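Local coordinates for RING finger protein unkempt homolog (Mus musculus, PDB 5ELH) that binds RNA sequence-specifically through clustered CCCH zinc fingers and represses translation, shaping the early morphology of cortical neurons, at residues F33-H36 / F37-Q40; K63-E66 / A67-L70; T84-T87 / E88-Y91; T112-G115 / L116-F120; Y132-R135 / E136-M140. All coordinates share one frame; numbering follows the deposited sequence.

Interaction 1 of 5, residues F33-H36 / F37-Q40; sequences FHWH and FVNQ. With ZN (zinc ion), chain D.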
loop_
_atom_site.group_PDB
_atom_site.type_symbol
_atom_site.label_atom_id
_atom_site.label_comp_id
_atom_site.label_asym_id
_atom_site.label_seq_id
_atom_site.Cartn_x
_atom_site.Cartn_y
_atom_site.Cartn_z
ATOM N N PHE A 33 0.492 9.739 -9.043
ATOM C CA PHE A 33 0.946 8.410 -8.670
ATOM C C PHE A 33 -0.009 7.326 -9.185
ATOM O O PHE A 33 0.349 6.150 -9.258
ATOM C CB PHE A 33 1.046 8.332 -7.151
ATOM C CG PHE A 33 1.842 7.173 -6.667
ATOM C CD1 PHE A 33 3.222 7.235 -6.639
ATOM C CD2 PHE A 33 1.214 6.014 -6.252
ATOM C CE1 PHE A 33 3.963 6.159 -6.199
ATOM C CE2 PHE A 33 1.949 4.942 -5.811
ATOM C CZ PHE A 33 3.323 5.013 -5.786
ATOM N N HIS A 34 -1.219 7.736 -9.545
ATOM C CA HIS A 34 -2.273 6.807 -9.932
ATOM C C HIS A 34 -2.550 6.932 -11.419
ATOM O O HIS A 34 -2.170 7.926 -12.028
ATOM C CB HIS A 34 -3.519 7.121 -9.121
ATOM C CG HIS A 34 -3.281 7.100 -7.647
ATOM N ND1 HIS A 34 -2.937 5.951 -6.967
ATOM C CD2 HIS A 34 -3.301 8.091 -6.725
ATOM C CE1 HIS A 34 -2.775 6.232 -5.687
ATOM N NE2 HIS A 34 -2.990 7.524 -5.514
ATOM N N TRP A 35 -3.190 5.931 -12.023
ATOM C CA TRP A 35 -3.500 6.038 -13.439
ATOM C C TRP A 35 -4.766 6.860 -13.661
ATOM O O TRP A 35 -5.686 6.863 -12.840
ATOM C CB TRP A 35 -3.554 4.676 -14.158
ATOM C CG TRP A 35 -4.597 3.684 -13.745
ATOM C CD1 TRP A 35 -4.427 2.618 -12.918
ATOM C CD2 TRP A 35 -5.958 3.631 -14.191
ATOM N NE1 TRP A 35 -5.596 1.909 -12.807
ATOM C CE2 TRP A 35 -6.556 2.512 -13.578
ATOM C CE3 TRP A 35 -6.733 4.431 -15.038
ATOM C CZ2 TRP A 35 -7.891 2.168 -13.784
ATOM C CZ3 TRP A 35 -8.061 4.092 -15.240
ATOM C CH2 TRP A 35 -8.625 2.965 -14.615
ATOM N N HIS A 36 -4.772 7.580 -14.775
ATOM C CA HIS A 36 -5.908 8.402 -15.158
ATOM C C HIS A 36 -6.647 7.733 -16.327
ATOM O O HIS A 36 -7.871 7.685 -16.350
ATOM C CB HIS A 36 -5.438 9.814 -15.530
ATOM C CG HIS A 36 -4.999 10.645 -14.356
ATOM N ND1 HIS A 36 -4.634 11.968 -14.483
ATOM C CD2 HIS A 36 -4.869 10.347 -13.043
ATOM C CE1 HIS A 36 -4.301 12.450 -13.300
ATOM N NE2 HIS A 36 -4.438 11.491 -12.405
ATOM N N PHE A 37 -5.896 7.213 -17.294
ATOM C CA PHE A 37 -6.490 6.462 -18.396
ATOM C C PHE A 37 -6.054 5.024 -18.312
ATOM O O PHE A 37 -4.967 4.727 -17.831
ATOM C CB PHE A 37 -6.093 7.055 -19.742
ATOM C CG PHE A 37 -6.448 8.501 -19.870
ATOM C CD1 PHE A 37 -7.759 8.882 -20.039
ATOM C CD2 PHE A 37 -5.469 9.472 -19.785
ATOM C CE1 PHE A 37 -8.094 10.220 -20.141
ATOM C CE2 PHE A 37 -5.797 10.814 -19.890
ATOM C CZ PHE A 37 -7.113 11.184 -20.068
ATOM N N VAL A 38 -6.918 4.131 -18.777
ATOM C CA VAL A 38 -6.658 2.704 -18.659
ATOM C C VAL A 38 -5.314 2.315 -19.276
ATOM O O VAL A 38 -4.617 1.438 -18.752
ATOM C CB VAL A 38 -7.812 1.888 -19.280
ATOM C CG1 VAL A 38 -7.451 0.409 -19.358
ATOM C CG2 VAL A 38 -9.065 2.083 -18.458
ATOM N N ASN A 39 -4.929 2.969 -20.368
ATOM C CA ASN A 39 -3.650 2.641 -20.997
ATOM C C ASN A 39 -2.431 3.083 -20.189
ATOM O O ASN A 39 -1.303 2.753 -20.550
ATOM C CB ASN A 39 -3.567 3.152 -22.439
ATOM C CG ASN A 39 -3.677 4.653 -22.547
ATOM O OD1 ASN A 39 -3.624 5.374 -21.556
ATOM N ND2 ASN A 39 -3.835 5.132 -23.769
ATOM N N GLN A 40 -2.654 3.793 -19.086
ATOM C CA GLN A 40 -1.560 4.159 -18.180
ATOM C C GLN A 40 -1.377 3.167 -17.038
ATOM O O GLN A 40 -0.373 3.217 -16.316
ATOM C CB GLN A 40 -1.800 5.541 -17.592
ATOM C CG GLN A 40 -1.870 6.635 -18.614
ATOM C CD GLN A 40 -2.365 7.940 -18.017
ATOM O OE1 GLN A 40 -3.276 7.956 -17.188
ATOM N NE2 GLN A 40 -1.754 9.044 -18.428
HETATM ZN ZN ZN D . -4.492 11.858 -10.400
#

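Interaction 2 of 5, residues K63-E66 / A67-L70; sequences KYDE and ATGL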
loop_
_atom_site.group_PDB
_atom_site.type_symbol
_atom_site.label_atom_id
_atom_site.label_comp_id
_atom_site.label_asym_id
_atom_site.label_seq_id
_atom_site.Cartn_x
_atom_site.Cartn_y
_atom_site.Cartn_z
ATOM N N LYS A 63 -0.675 -9.006 -28.155
ATOM C CA LYS A 63 -2.139 -8.868 -28.113
ATOM C C LYS A 63 -2.606 -7.583 -27.422
ATOM O O LYS A 63 -3.731 -7.133 -27.634
ATOM C CB LYS A 63 -2.763 -10.061 -27.393
ATOM C CG LYS A 63 -2.483 -11.404 -28.048
ATOM C CD LYS A 63 -3.023 -12.537 -27.197
ATOM C CE LYS A 63 -2.684 -13.890 -27.795
ATOM N NZ LYS A 63 -2.987 -15.002 -26.851
ATOM N N TYR A 64 -1.748 -7.016 -26.581
ATOM C CA TYR A 64 -2.086 -5.823 -25.808
ATOM C C TYR A 64 -2.403 -4.649 -26.726
ATOM O O TYR A 64 -1.572 -4.248 -27.533
ATOM C CB TYR A 64 -0.927 -5.461 -24.869
ATOM C CG TYR A 64 -1.161 -4.221 -24.033
ATOM C CD1 TYR A 64 -2.006 -4.250 -22.931
ATOM C CD2 TYR A 64 -0.523 -3.023 -24.334
ATOM C CE1 TYR A 64 -2.222 -3.125 -22.164
ATOM C CE2 TYR A 64 -0.728 -1.897 -23.571
ATOM C CZ TYR A 64 -1.573 -1.952 -22.483
ATOM O OH TYR A 64 -1.784 -0.828 -21.713
ATOM N N ASP A 65 -3.612 -4.113 -26.605
ATOM C CA ASP A 65 -4.016 -2.941 -27.384
ATOM C C ASP A 65 -3.582 -1.679 -26.646
ATOM O O ASP A 65 -4.159 -1.318 -25.620
ATOM C CB ASP A 65 -5.531 -2.932 -27.604
ATOM C CG ASP A 65 -5.981 -1.853 -28.580
ATOM O OD1 ASP A 65 -5.198 -0.920 -28.866
ATOM O OD2 ASP A 65 -7.127 -1.937 -29.062
ATOM N N GLU A 66 -2.574 -1.005 -27.183
ATOM C CA GLU A 66 -1.973 0.138 -26.503
ATOM C C GLU A 66 -2.914 1.353 -26.432
ATOM O O GLU A 66 -2.773 2.212 -25.558
ATOM C CB GLU A 66 -0.654 0.502 -27.189
ATOM C CG GLU A 66 0.176 1.526 -26.441
ATOM C CD GLU A 66 1.644 1.506 -26.843
ATOM O OE1 GLU A 66 2.024 0.671 -27.702
ATOM O OE2 GLU A 66 2.415 2.330 -26.292
ATOM N N ALA A 67 -3.885 1.415 -27.337
ATOM C CA ALA A 67 -4.819 2.534 -27.372
ATOM C C ALA A 67 -5.845 2.444 -26.245
ATOM O O ALA A 67 -6.232 3.464 -25.668
ATOM C CB ALA A 67 -5.524 2.586 -28.717
ATOM N N THR A 68 -6.280 1.221 -25.939
ATOM C CA THR A 68 -7.353 0.992 -24.973
ATOM C C THR A 68 -6.840 0.445 -23.651
ATOM O O THR A 68 -7.539 0.483 -22.644
ATOM C CB THR A 68 -8.365 -0.024 -25.513
ATOM O OG1 THR A 68 -7.719 -1.289 -25.686
ATOM C CG2 THR A 68 -8.936 0.440 -26.846
ATOM N N GLY A 69 -5.624 -0.086 -23.659
ATOM C CA GLY A 69 -5.038 -0.671 -22.467
ATOM C C GLY A 69 -5.578 -2.051 -22.124
ATOM O O GLY A 69 -5.431 -2.510 -20.994
ATOM N N LEU A 70 -6.193 -2.715 -23.097
ATOM C CA LEU A 70 -6.798 -4.031 -22.873
ATOM C C LEU A 70 -5.988 -5.172 -23.490
ATOM O O LEU A 70 -5.622 -5.114 -24.667
ATOM C CB LEU A 70 -8.210 -4.057 -23.468
ATOM C CG LEU A 70 -9.205 -3.021 -22.946
ATOM C CD1 LEU A 70 -10.532 -3.162 -23.682
ATOM C CD2 LEU A 70 -9.400 -3.172 -21.445
HETATM O O HOH W 1 -8.781 -3.141 -27.425
#

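Interaction 3 of 5, residues T84-T87 / E88-Y91; sequences TGDT and ERRY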
loop_
_atom_site.group_PDB
_atom_site.type_symbol
_atom_site.label_atom_id
_atom_site.label_comp_id
_atom_site.label_asym_id
_atom_site.label_seq_id
_atom_site.Cartn_x
_atom_site.Cartn_y
_atom_site.Cartn_z
ATOM N N THR A 84 1.549 3.196 -21.346
ATOM C CA THR A 84 2.067 4.527 -21.598
ATOM C C THR A 84 3.285 4.759 -20.709
ATOM O O THR A 84 3.243 4.514 -19.506
ATOM C CB THR A 84 1.009 5.620 -21.335
ATOM O OG1 THR A 84 -0.189 5.314 -22.059
ATOM C CG2 THR A 84 1.524 6.983 -21.786
ATOM N N GLY A 85 4.374 5.200 -21.322
ATOM C CA GLY A 85 5.600 5.476 -20.597
ATOM C C GLY A 85 6.403 4.223 -20.299
ATOM O O GLY A 85 7.412 4.292 -19.599
ATOM N N ASP A 86 5.946 3.088 -20.827
ATOM C CA ASP A 86 6.641 1.811 -20.685
ATOM C C ASP A 86 6.794 1.459 -19.216
ATOM O O ASP A 86 7.829 0.925 -18.783
ATOM C CB ASP A 86 8.010 1.884 -21.363
ATOM C CG ASP A 86 8.551 0.522 -21.766
ATOM O OD1 ASP A 86 7.783 -0.476 -21.786
ATOM O OD2 ASP A 86 9.761 0.460 -22.088
ATOM N N THR A 87 5.742 1.733 -18.453
ATOM C CA THR A 87 5.822 1.640 -17.003
ATOM C C THR A 87 5.831 0.219 -16.439
ATOM O O THR A 87 6.280 0.026 -15.315
ATOM C CB THR A 87 4.705 2.449 -16.313
ATOM O OG1 THR A 87 3.428 2.010 -16.783
ATOM C CG2 THR A 87 4.872 3.945 -16.594
ATOM N N GLU A 88 5.342 -0.778 -17.177
ATOM C CA GLU A 88 5.410 -2.136 -16.648
ATOM C C GLU A 88 6.865 -2.605 -16.594
ATOM O O GLU A 88 7.270 -3.275 -15.649
ATOM C CB GLU A 88 4.529 -3.122 -17.435
ATOM C CG GLU A 88 3.057 -3.025 -17.046
ATOM C CD GLU A 88 2.237 -4.254 -17.437
ATOM O OE1 GLU A 88 2.749 -5.136 -18.169
ATOM O OE2 GLU A 88 1.079 -4.338 -16.983
ATOM N N ARG A 89 7.652 -2.241 -17.598
ATOM C CA ARG A 89 9.059 -2.631 -17.630
ATOM C C ARG A 89 9.873 -1.809 -16.636
ATOM O O ARG A 89 10.688 -2.340 -15.891
ATOM C CB ARG A 89 9.620 -2.442 -19.041
ATOM C CG ARG A 89 11.116 -2.644 -19.144
ATOM C CD ARG A 89 11.528 -3.776 -20.040
ATOM N NE ARG A 89 12.211 -3.280 -21.221
ATOM C CZ ARG A 89 13.255 -3.865 -21.801
ATOM N NH1 ARG A 89 13.751 -4.999 -21.332
ATOM N NH2 ARG A 89 13.807 -3.299 -22.864
ATOM N N ARG A 90 9.635 -0.506 -16.629
ATOM C CA ARG A 90 10.446 0.409 -15.840
ATOM C C ARG A 90 10.266 0.230 -14.331
ATOM O O ARG A 90 11.174 0.525 -13.555
ATOM C CB ARG A 90 10.138 1.848 -16.262
ATOM C CG ARG A 90 10.795 2.242 -17.585
ATOM C CD ARG A 90 10.272 3.563 -18.151
ATOM N NE ARG A 90 10.264 4.656 -17.177
ATOM C CZ ARG A 90 11.274 5.498 -16.965
ATOM N NH1 ARG A 90 12.411 5.379 -17.646
ATOM N NH2 ARG A 90 11.154 6.461 -16.056
ATOM N N TYR A 91 9.097 -0.246 -13.915
ATOM C CA TYR A 91 8.807 -0.444 -12.496
ATOM C C TYR A 91 8.744 -1.928 -12.143
ATOM O O TYR A 91 8.233 -2.315 -11.092
ATOM C CB TYR A 91 7.535 0.307 -12.100
ATOM C CG TYR A 91 7.741 1.795 -12.284
ATOM C CD1 TYR A 91 7.461 2.405 -13.498
ATOM C CD2 TYR A 91 8.290 2.569 -11.273
ATOM C CE1 TYR A 91 7.672 3.744 -13.690
ATOM C CE2 TYR A 91 8.508 3.906 -11.453
ATOM C CZ TYR A 91 8.201 4.496 -12.668
ATOM O OH TYR A 91 8.416 5.842 -12.870
HETATM O O HOH W 2 6.139 -1.632 -20.264
HETATM O O HOH W 3 12.308 -0.596 -22.832
#

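Interaction 4 of 5, residues T112-G115 / L116-F120; sequences TKNG and LHCAF. With ZN (zinc ion), chain F.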
loop_
_atom_site.group_PDB
_atom_site.type_symbol
_atom_site.label_atom_id
_atom_site.label_comp_id
_atom_site.label_asym_id
_atom_site.label_seq_id
_atom_site.Cartn_x
_atom_site.Cartn_y
_atom_site.Cartn_z
ATOM N N THR A 112 15.652 15.612 -13.660
ATOM C CA THR A 112 15.262 16.805 -14.414
ATOM C C THR A 112 14.361 16.499 -15.616
ATOM O O THR A 112 13.754 17.410 -16.176
ATOM C CB THR A 112 16.497 17.585 -14.905
ATOM O OG1 THR A 112 17.336 16.729 -15.691
ATOM C CG2 THR A 112 17.294 18.118 -13.724
ATOM N N LYS A 113 14.265 15.228 -16.007
ATOM C CA LYS A 113 13.472 14.852 -17.179
ATOM C C LYS A 113 12.227 14.067 -16.786
ATOM O O LYS A 113 11.194 14.171 -17.447
ATOM C CB LYS A 113 14.305 14.030 -18.171
ATOM C CG LYS A 113 15.687 14.613 -18.496
ATOM C CD LYS A 113 15.623 15.979 -19.188
ATOM C CE LYS A 113 17.011 16.633 -19.286
ATOM N NZ LYS A 113 17.982 15.859 -20.123
ATOM N N ASN A 114 12.327 13.286 -15.714
ATOM C CA ASN A 114 11.226 12.433 -15.277
ATOM C C ASN A 114 10.700 12.790 -13.892
ATOM O O ASN A 114 9.762 12.166 -13.399
ATOM C CB ASN A 114 11.662 10.965 -15.287
ATOM C CG ASN A 114 12.039 10.482 -16.671
ATOM O OD1 ASN A 114 11.356 10.777 -17.651
ATOM N ND2 ASN A 114 13.139 9.741 -16.761
ATOM N N GLY A 115 11.309 13.781 -13.256
ATOM C CA GLY A 115 10.859 14.221 -11.950
ATOM C C GLY A 115 11.079 13.177 -10.876
ATOM O O GLY A 115 11.973 12.334 -10.978
ATOM N N LEU A 116 10.247 13.225 -9.842
ATOM C CA LEU A 116 10.412 12.342 -8.687
ATOM C C LEU A 116 10.093 10.886 -8.996
ATOM O O LEU A 116 10.506 9.994 -8.254
ATOM C CB LEU A 116 9.554 12.802 -7.501
ATOM C CG LEU A 116 8.473 13.873 -7.698
ATOM C CD1 LEU A 116 7.344 13.402 -8.612
ATOM C CD2 LEU A 116 7.924 14.299 -6.341
ATOM N N HIS A 117 9.368 10.639 -10.082
ATOM C CA HIS A 117 8.944 9.278 -10.396
ATOM C C HIS A 117 9.974 8.490 -11.199
ATOM O O HIS A 117 9.743 7.325 -11.501
ATOM C CB HIS A 117 7.609 9.276 -11.148
ATOM C CG HIS A 117 6.471 9.843 -10.357
ATOM N ND1 HIS A 117 6.379 9.713 -8.988
ATOM C CD2 HIS A 117 5.386 10.555 -10.742
ATOM C CE1 HIS A 117 5.284 10.314 -8.564
ATOM N NE2 HIS A 117 4.665 10.836 -9.607
ATOM N N CYS A 118 11.100 9.115 -11.533
ATOM C CA CYS A 118 12.093 8.490 -12.398
ATOM C C CYS A 118 12.414 7.064 -11.947
ATOM O O CYS A 118 12.561 6.799 -10.757
ATOM C CB CYS A 118 13.375 9.310 -12.434
ATOM S SG CYS A 118 14.611 8.563 -13.509
ATOM N N ALA A 119 12.509 6.158 -12.913
ATOM C CA ALA A 119 12.676 4.735 -12.632
ATOM C C ALA A 119 14.143 4.309 -12.590
ATOM O O ALA A 119 14.448 3.147 -12.330
ATOM C CB ALA A 119 11.902 3.895 -13.665
ATOM N N PHE A 120 15.047 5.250 -12.844
ATOM C CA PHE A 120 16.477 4.980 -12.713
ATOM C C PHE A 120 16.972 5.568 -11.399
ATOM O O PHE A 120 16.335 6.462 -10.828
ATOM C CB PHE A 120 17.258 5.568 -13.894
ATOM C CG PHE A 120 17.094 4.798 -15.179
ATOM C CD1 PHE A 120 15.978 4.987 -15.980
ATOM C CD2 PHE A 120 18.056 3.887 -15.585
ATOM C CE1 PHE A 120 15.827 4.288 -17.160
ATOM C CE2 PHE A 120 17.908 3.180 -16.764
ATOM C CZ PHE A 120 16.792 3.383 -17.552
HETATM ZN ZN ZN F . 16.247 10.214 -13.871
#

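Interaction 5 of 5, residues Y132-R135 / E136-M140; sequences YDIR and ELQAM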
loop_
_atom_site.group_PDB
_atom_site.type_symbol
_atom_site.label_atom_id
_atom_site.label_comp_id
_atom_site.label_asym_id
_atom_site.label_seq_id
_atom_site.Cartn_x
_atom_site.Cartn_y
_atom_site.Cartn_z
ATOM N N TYR A 132 15.752 -11.494 -10.131
ATOM C CA TYR A 132 15.850 -12.238 -11.370
ATOM C C TYR A 132 14.867 -13.407 -11.371
ATOM O O TYR A 132 14.654 -14.046 -10.338
ATOM C CB TYR A 132 17.261 -12.801 -11.527
ATOM C CG TYR A 132 18.369 -11.781 -11.720
ATOM C CD1 TYR A 132 18.621 -11.231 -12.968
ATOM C CD2 TYR A 132 19.194 -11.412 -10.667
ATOM C CE1 TYR A 132 19.652 -10.323 -13.160
ATOM C CE2 TYR A 132 20.232 -10.503 -10.850
ATOM C CZ TYR A 132 20.456 -9.968 -12.100
ATOM O OH TYR A 132 21.476 -9.060 -12.296
ATOM N N ASP A 133 14.286 -13.673 -12.536
ATOM C CA ASP A 133 13.531 -14.909 -12.792
ATOM C C ASP A 133 14.499 -16.103 -12.691
ATOM O O ASP A 133 15.626 -16.034 -13.190
ATOM C CB ASP A 133 12.917 -14.831 -14.192
ATOM C CG ASP A 133 12.003 -16.002 -14.514
ATOM O OD1 ASP A 133 12.508 -17.136 -14.647
ATOM O OD2 ASP A 133 10.783 -15.784 -14.673
ATOM N N ILE A 134 14.070 -17.179 -12.037
ATOM C CA ILE A 134 14.916 -18.359 -11.861
ATOM C C ILE A 134 15.505 -18.819 -13.203
ATOM O O ILE A 134 16.642 -19.306 -13.256
ATOM C CB ILE A 134 14.163 -19.525 -11.149
ATOM C CG1 ILE A 134 15.095 -20.722 -10.885
ATOM C CG2 ILE A 134 12.964 -19.963 -11.966
ATOM C CD1 ILE A 134 16.203 -20.444 -9.895
ATOM N N ARG A 135 14.756 -18.631 -14.288
ATOM C CA ARG A 135 15.270 -18.950 -15.616
ATOM C C ARG A 135 16.491 -18.115 -15.972
ATOM O O ARG A 135 17.484 -18.652 -16.468
ATOM C CB ARG A 135 14.196 -18.775 -16.679
ATOM C CG ARG A 135 13.216 -19.918 -16.703
ATOM C CD ARG A 135 11.984 -19.578 -17.496
ATOM N NE ARG A 135 11.201 -18.528 -16.853
ATOM C CZ ARG A 135 9.978 -18.185 -17.232
ATOM N NH1 ARG A 135 9.414 -18.804 -18.258
ATOM N NH2 ARG A 135 9.332 -17.229 -16.587
ATOM N N GLU A 136 16.435 -16.813 -15.715
ATOM C CA GLU A 136 17.564 -15.960 -16.070
ATOM C C GLU A 136 18.771 -16.298 -15.198
ATOM O O GLU A 136 19.915 -16.264 -15.665
ATOM C CB GLU A 136 17.213 -14.478 -15.969
ATOM C CG GLU A 136 18.281 -13.606 -16.611
ATOM C CD GLU A 136 17.961 -12.123 -16.566
ATOM O OE1 GLU A 136 16.844 -11.763 -16.132
ATOM O OE2 GLU A 136 18.843 -11.319 -16.957
ATOM N N LEU A 137 18.523 -16.643 -13.940
ATOM C CA LEU A 137 19.602 -17.078 -13.059
ATOM C C LEU A 137 20.321 -18.310 -13.624
ATOM O O LEU A 137 21.543 -18.436 -13.500
ATOM C CB LEU A 137 19.077 -17.362 -11.646
ATOM C CG LEU A 137 18.604 -16.144 -10.846
ATOM C CD1 LEU A 137 17.926 -16.575 -9.554
ATOM C CD2 LEU A 137 19.768 -15.200 -10.536
ATOM N N GLN A 138 19.568 -19.217 -14.248
ATOM C CA GLN A 138 20.166 -20.418 -14.827
ATOM C C GLN A 138 21.035 -20.071 -16.022
ATOM O O GLN A 138 22.160 -20.540 -16.134
ATOM C CB GLN A 138 19.094 -21.412 -15.277
ATOM C CG GLN A 138 18.527 -22.270 -14.170
ATOM C CD GLN A 138 17.547 -23.302 -14.690
ATOM O OE1 GLN A 138 17.950 -24.345 -15.216
ATOM N NE2 GLN A 138 16.250 -23.017 -14.549
ATOM N N ALA A 139 20.504 -19.248 -16.919
ATOM C CA ALA A 139 21.220 -18.904 -18.138
ATOM C C ALA A 139 22.447 -18.055 -17.823
ATOM O O ALA A 139 23.485 -18.199 -18.466
ATOM C CB ALA A 139 20.303 -18.178 -19.098
ATOM N N MET A 140 22.317 -17.171 -16.835
ATOM C CA MET A 140 23.411 -16.287 -16.433
ATOM C C MET A 140 24.581 -17.063 -15.849
ATOM O O MET A 140 25.741 -16.767 -16.157
ATOM C CB MET A 140 22.937 -15.263 -15.397
ATOM C CG MET A 140 22.224 -14.056 -15.990
ATOM S SD MET A 140 22.109 -12.674 -14.828
ATOM C CE MET A 140 21.095 -13.373 -13.531
#

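Interaction 1 of 5, residues F33-H36 / F37-Q40
His36 and Gln40 meet in the turn that leaves a CCCH zinc finger, where the chain passes from its last zinc ligand into a short 3-10 turn at 38-40. Polar contacts centre on Gln40 OE1, which reaches back along an extended side chain and accepts two backbone N-H groups. His36 N lies 2.9 Å from Gln40 OE1, nearly in line with the C=O; Phe37 N is 2.7 Å from the same oxygen and stands above the amide plane. Gln40 N in turn bonds to Phe37 O, closing the turn. Apolar contacts lie around Trp35, whose CG sits between the backbone N and the carbonyl carbon (chi1 63°), bringing the indole alongside the turn. Trp35 CZ3 packs 3.9 Å from Val38 CG2, the two side chains pointing the same way, while Trp35 CB rests against Gln40 CB. Cys16, Cys24 and Cys32 supply the other zinc ligands, and His36 NE2 completes the site at 2.0 Å from the metal.

Interaction 2 of 5, residues K63-E66 / A67-L70
This is a tight, local hairpin-like turn on the surface of the second zinc finger along this chain, between the ligands Cys61 and Cys71, and Asp65 meets Ala67 to Leu70 across it. Backbone bonds close the turn: Asp65 N donates almost straight to Leu70 O (3.0 Å, 173°), and Asp65 O receives Gly69 N at 2.7 Å, with a weaker bond from Thr68 N. The Asp65 side chain adds a second layer. Its CG, anti to the backbone N (chi1 -171°), brings OD1 to Ala67 N, whose N-H approaches from above the carboxylate plane at 3.1 Å. Asp65 OD2 accepts from a water at 2.6 Å that also bonds Thr68 OG1. With an alanine here, Ala67 N would probably lose its carboxylate acceptor, and the water bound to Thr68 OG1 its second partner. The Tyr64 side chain reaches Gly69, its OH 3.3 Å from Gly69 CA, while its ring stacks on that of the zinc ligand His81. Gly69 has a positive phi of 77°, a conformation that favours glycine. Through the bonds of Gly69 N and Leu70 O, both residues face Asp65, the arrangement of a G1 beta bulge.

Interaction 3 of 5, residues T84-T87 / E88-Y91
Asp86 OD1 is gripped by a water, which donates to it at 2.5 Å and accepts from Arg89 N, and by the hydroxyl of Tyr60. A second water donates to Asp86 OD2 and accepts from Arg89 NH2 at 3.1 Å, lying in the guanidinium plane. The Asp86 and Arg89 side chains run alongside, pointing the same way, yet Asp86 OD2 stays 4.6 Å from Arg89 NE, too far for an ion pair; Arg89 instead pairs with Asp58. Asp86 holds the N-cap position, but its side chain makes no capping bond and reaches Arg89 N through the first water. Its carbonyl bonds the helix directly: Arg90 N donates to Asp86 O at 3.2 Å, and Tyr91 N likewise reaches Thr87 O. Arg90 CD rests 3.3 Å from Gly85 O, beside the start of the helix. The Tyr91 ring turns its edge to Thr87 O, while Tyr91 CD1 packs 3.9 Å from Thr87 CB; the hydroxyl of Thr87 is bonded to that of Thr83, and the hydroxyl of Tyr91 to His117 O. The short helix 87-90 lies close to the centre of the chain: Glu88 forms a salt bridge with Arg43 and bonds His81 N, and the Tyr91 ring meets Phe11, which follows helix 3-10.

Interaction 4 of 5, residues T112-G115 / L116-F120
Cys118 meets Asn114 at its CB and zinc at its tip. Cys118 CB lies 3.7 Å from Asn114 CB and 3.6 Å from Gly115 O, packed inside the turn that it closes. From there SG extends anti to the backbone N (chi1 -180°) and binds the zinc ion at 2.4 Å, in the site completed by Cys101, Cys111 and His122. The same sulfur accepts from Phe120 N at 3.4 Å and nearly straight (163°), an N-H...S bond that would probably ease the negative charge on a zinc-bound thiolate. Asn114 ND2 stands 3.8 Å from Cys118 SG, a neighbour rather than a bonded partner. Two overlapping beta turns shape the backbone of this CCCH finger: a type II' turn from Asn114 to His117 and a type I turn from Gly115 to Cys118 whose closing bond, Cys118 N to Gly115 O, is weak. Gly115 has a positive phi, and a CB there would clash with Leu116 N. Further round, Leu116 CD1 lies over the centre of one face of the His117 imidazole, 3.7 Å above its plane. The finger lies beside two helices: Asn114, Ala119 and Phe120 pack on Arg90 of helix 87-90, while the His117 imidazole bonds Tyr7 OH in helix 3-10 and the carbonyl of Thr31.

Interaction 5 of 5, residues Y132-R135 / E136-M140
Tyr132 turns its CG anti to the carbonyl carbon (chi1 -67°), which sets the ring against the side chains of Glu136, Leu137 and Met140, and Met140 bends at chi3 (-63°) to bring its methyl back onto that ring. Met140 CE sits over one face, 3.3 Å from Tyr132 CD1 and displaced toward the rim, a CH-pi contact; the sulfur stands obliquely, with Met140 SD 3.8 Å from Tyr132 CE1, completing a Met-aromatic pair. Leu137 CD2 lies 3.6 Å from Tyr132 CB, the two side chains crossing at about a right angle. At the ring edge lies Glu136 OE1, its carboxylate plane perpendicular to the ring, while OE2 is salt-bridged to Arg94. Were the ring cut back to an alanine, Met140 CE would probably lose the face it rests on and a gap would open beside Leu137 CD2. The motif is an N-capped helix start, with Asp133 at the cap of helix 134-142. Asp133 OD1 takes Arg135 N at 2.7 Å on its anti lone pair, and Arg135 then folds back, its NE bonding OD1 and its NH2 salt-bridging Asp133 OD2 at 2.8 Å. OD2 also accepts from Phe53 N, joining the cap to the loop at 51-53. Regular helix bonds follow: Leu137 N to Asp133 O at 3.1 Å, then Ala139 N to Arg135 O.

In the fold
The five contacts follow one another along the chain, none enclosing another. Interactions 1, 2 and 4 lie in the three zinc fingers in turn; 1 and 4 each supply a zinc ligand. Interaction 3, at the start of and along helix 87-90, has its centre about 4 Å from the chain centre. Interaction 1 touches three others: Asn39 packs on the 63-70 turn, its carbonyl probably accepts from Thr84 N, and Phe33 meets His117. Interaction 3 also reaches interaction 4, centred about 12 Å away, through Tyr91 and Arg90. The zinc fingers are thus packed into one cluster that includes the central helix. Interaction 5, on helix 134-142, stands apart, its centre about 31 Å from that of interaction 1 across the chain centre.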